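Local atomic coordinates of SusD-like carbohydrate binding protein BF1063 (Bacteroides fragilis NCTC 9343, PDB entry 3I4G), a protein that probably binds carbohydrate at the bacterial outer membrane, as a SusD-like protein. Residues K249-Y254 with V384-E389. Sequence-based numbering, arbitrary orientation.
Sequences KENIFY and VIRYAE
Glu250 grips Arg386 and Tyr387, at the start of helix 387-400, with both its side chain and its backbone. Glu250 O accepts Tyr387 N at 2.8 Å, and the extended side chain, with CG anti to the backbone N (chi1 174°), brings Glu250 OE2 to 2.8 Å from Arg386 NH1. OE2 comes in at the edge of the guanidinium, near its plane, but the N-H...O angle is only 128°, a weak hydrogen bond within the salt bridge; OE2 also takes a weak bond from Ala388 N, in the first turn of the helix. The Arg386 chain runs alongside Asn251, whose OD1 rests 3.4 Å from CG of Arg386; this oxygen is buried without a polar partner, while ND2 of Asn251 is held by Gly245 O and Leu239 O. Further along, Ile385 O receives both Ile252 N, at 2.9 Å, and Phe253 N, at 3.3 Å. Phe253 O in turn accepts Val384 N and Ile385 N from one face of its carbonyl plane. Phe253 CD2 packs 3.7 Å from Val384 CB, and the CD1 methyl of Ile252 lies 4.2 Å from Tyr387 CD1. Outside the pair, salt bridges join Arg420 to Glu250 OE1, Glu447 to Arg386 NH1 and Glu451 to Arg386 NH2; Trp48 meets the Phe253 ring edge-to-face. Classic beta bulges, Ile252-Phe253 opposite Ile385 and Val384-Ile385 opposite Phe253, mark an antiparallel pairing that runs into a helix N-terminus, with Arg386 at the N-cap, inside the SusD-like fold, where helices far outweigh strands.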
loop_
_atom_site.group_PDB
_atom_site.type_symbol
_atom_site.label_atom_id
_atom_site.label_comp_id
_atom_site.label_asym_id
_atom_site.label_seq_id
_atom_site.Cartn_x
_atom_site.Cartn_y
_atom_site.Cartn_z
ATOM N N LYS A 249 15.316 -11.107 4.080
ATOM C CA LYS A 249 15.566 -11.146 2.626
ATOM C C LYS A 249 14.286 -10.970 1.822
ATOM O O LYS A 249 14.265 -11.214 0.610
ATOM C CB LYS A 249 16.264 -12.460 2.270
ATOM C CG LYS A 249 17.680 -12.507 2.863
ATOM C CD LYS A 249 18.451 -13.711 2.430
ATOM C CE LYS A 249 19.890 -13.576 2.857
ATOM N NZ LYS A 249 20.636 -14.743 2.323
ATOM N N GLU A 250 13.203 -10.554 2.495
ATOM C CA GLU A 250 11.905 -10.403 1.819
ATOM C C GLU A 250 11.582 -8.953 1.450
ATOM O O GLU A 250 11.041 -8.690 0.367
ATOM C CB GLU A 250 10.781 -10.960 2.685
ATOM C CG GLU A 250 9.384 -10.711 2.114
ATOM C CD GLU A 250 8.327 -11.657 2.595
ATOM O OE1 GLU A 250 8.635 -12.582 3.368
ATOM O OE2 GLU A 250 7.168 -11.462 2.145
ATOM N N ASN A 251 11.912 -8.017 2.327
ATOM C CA ASN A 251 11.585 -6.607 2.116
ATOM C C ASN A 251 12.620 -5.998 1.162
ATOM O O ASN A 251 13.718 -5.661 1.546
ATOM C CB ASN A 251 11.510 -5.851 3.441
ATOM C CG ASN A 251 10.299 -6.234 4.272
ATOM O OD1 ASN A 251 9.314 -6.776 3.745
ATOM N ND2 ASN A 251 10.376 -5.983 5.581
ATOM N N ILE A 252 12.222 -5.881 -0.091
ATOM C CA ILE A 252 13.088 -5.434 -1.189
ATOM C C ILE A 252 13.240 -3.927 -1.186
ATOM O O ILE A 252 14.347 -3.421 -1.332
ATOM C CB ILE A 252 12.530 -5.942 -2.518
ATOM C CG1 ILE A 252 12.735 -7.457 -2.610
ATOM C CG2 ILE A 252 13.215 -5.255 -3.718
ATOM C CD1 ILE A 252 11.919 -8.168 -3.706
ATOM N N PHE A 253 12.124 -3.218 -1.047
ATOM C CA PHE A 253 12.108 -1.748 -1.006
ATOM C C PHE A 253 11.176 -1.354 0.126
ATOM O O PHE A 253 10.083 -1.897 0.240
ATOM C CB PHE A 253 11.705 -1.134 -2.360
ATOM C CG PHE A 253 11.883 0.364 -2.417
ATOM C CD1 PHE A 253 13.138 0.927 -2.404
ATOM C CD2 PHE A 253 10.793 1.212 -2.488
ATOM C CE1 PHE A 253 13.298 2.305 -2.376
ATOM C CE2 PHE A 253 10.971 2.600 -2.491
ATOM C CZ PHE A 253 12.208 3.132 -2.425
ATOM N N TYR A 254 11.569 -0.384 0.930
ATOM C CA TYR A 254 10.829 -0.007 2.128
ATOM C C TYR A 254 11.164 1.393 2.546
ATOM O O TYR A 254 12.168 1.993 2.078
ATOM C CB TYR A 254 11.166 -0.992 3.264
ATOM C CG TYR A 254 12.636 -1.218 3.470
ATOM C CD1 TYR A 254 13.411 -0.278 4.163
ATOM C CD2 TYR A 254 13.265 -2.361 2.975
ATOM C CE1 TYR A 254 14.799 -0.507 4.346
ATOM C CE2 TYR A 254 14.602 -2.583 3.167
ATOM C CZ TYR A 254 15.361 -1.671 3.850
ATOM O OH TYR A 254 16.728 -1.903 4.021
ATOM N N VAL A 384 7.431 -1.381 0.875
ATOM C CA VAL A 384 6.820 -0.942 -0.367
ATOM C C VAL A 384 6.759 -2.113 -1.342
ATOM O O VAL A 384 5.753 -2.330 -2.017
ATOM C CB VAL A 384 7.599 0.247 -0.942
ATOM C CG1 VAL A 384 6.983 0.666 -2.251
ATOM C CG2 VAL A 384 7.575 1.429 0.029
ATOM N N ILE A 385 7.835 -2.886 -1.446
ATOM C CA ILE A 385 7.894 -4.083 -2.272
ATOM C C ILE A 385 8.414 -5.232 -1.424
ATOM O O ILE A 385 9.536 -5.188 -0.909
ATOM C CB ILE A 385 8.833 -3.938 -3.491
ATOM C CG1 ILE A 385 8.425 -2.773 -4.407
ATOM C CG2 ILE A 385 8.926 -5.257 -4.288
ATOM C CD1 ILE A 385 7.066 -2.899 -5.124
ATOM N N ARG A 386 7.586 -6.253 -1.282
ATOM C CA ARG A 386 7.935 -7.502 -0.600
ATOM C C ARG A 386 8.063 -8.628 -1.615
ATOM O O ARG A 386 7.331 -8.708 -2.610
ATOM C CB ARG A 386 6.888 -7.871 0.469
ATOM C CG ARG A 386 6.746 -6.855 1.539
ATOM C CD ARG A 386 6.052 -7.343 2.795
ATOM N NE ARG A 386 4.626 -7.661 2.714
ATOM C CZ ARG A 386 4.093 -8.891 2.695
ATOM N NH1 ARG A 386 4.820 -10.004 2.528
ATOM N NH2 ARG A 386 2.781 -9.009 2.785
ATOM N N TYR A 387 8.967 -9.558 -1.302
ATOM C CA TYR A 387 9.134 -10.726 -2.191
ATOM C C TYR A 387 7.824 -11.525 -2.328
ATOM O O TYR A 387 7.578 -12.119 -3.352
ATOM C CB TYR A 387 10.274 -11.617 -1.711
ATOM C CG TYR A 387 10.758 -12.681 -2.686
ATOM C CD1 TYR A 387 11.170 -12.342 -3.952
ATOM C CD2 TYR A 387 10.833 -14.015 -2.298
ATOM C CE1 TYR A 387 11.657 -13.302 -4.812
ATOM C CE2 TYR A 387 11.309 -14.971 -3.153
ATOM C CZ TYR A 387 11.716 -14.606 -4.393
ATOM O OH TYR A 387 12.242 -15.565 -5.260
ATOM N N ALA A 388 6.963 -11.554 -1.300
ATOM C CA ALA A 388 5.698 -12.244 -1.489
ATOM C C ALA A 388 4.883 -11.645 -2.624
ATOM O O ALA A 388 4.209 -12.375 -3.353
ATOM C CB ALA A 388 4.876 -12.188 -0.244
ATOM N N GLU A 389 4.924 -10.322 -2.803
ATOM C CA GLU A 389 4.206 -9.713 -3.922
ATOM C C GLU A 389 4.863 -10.127 -5.239
ATOM O O GLU A 389 4.183 -10.349 -6.245
ATOM C CB GLU A 389 4.186 -8.191 -3.815
ATOM C CG GLU A 389 3.426 -7.587 -5.008
ATOM C CD GLU A 389 3.486 -6.082 -5.131
ATOM O OE1 GLU A 389 3.831 -5.401 -4.148
ATOM O OE2 GLU A 389 3.175 -5.573 -6.245
#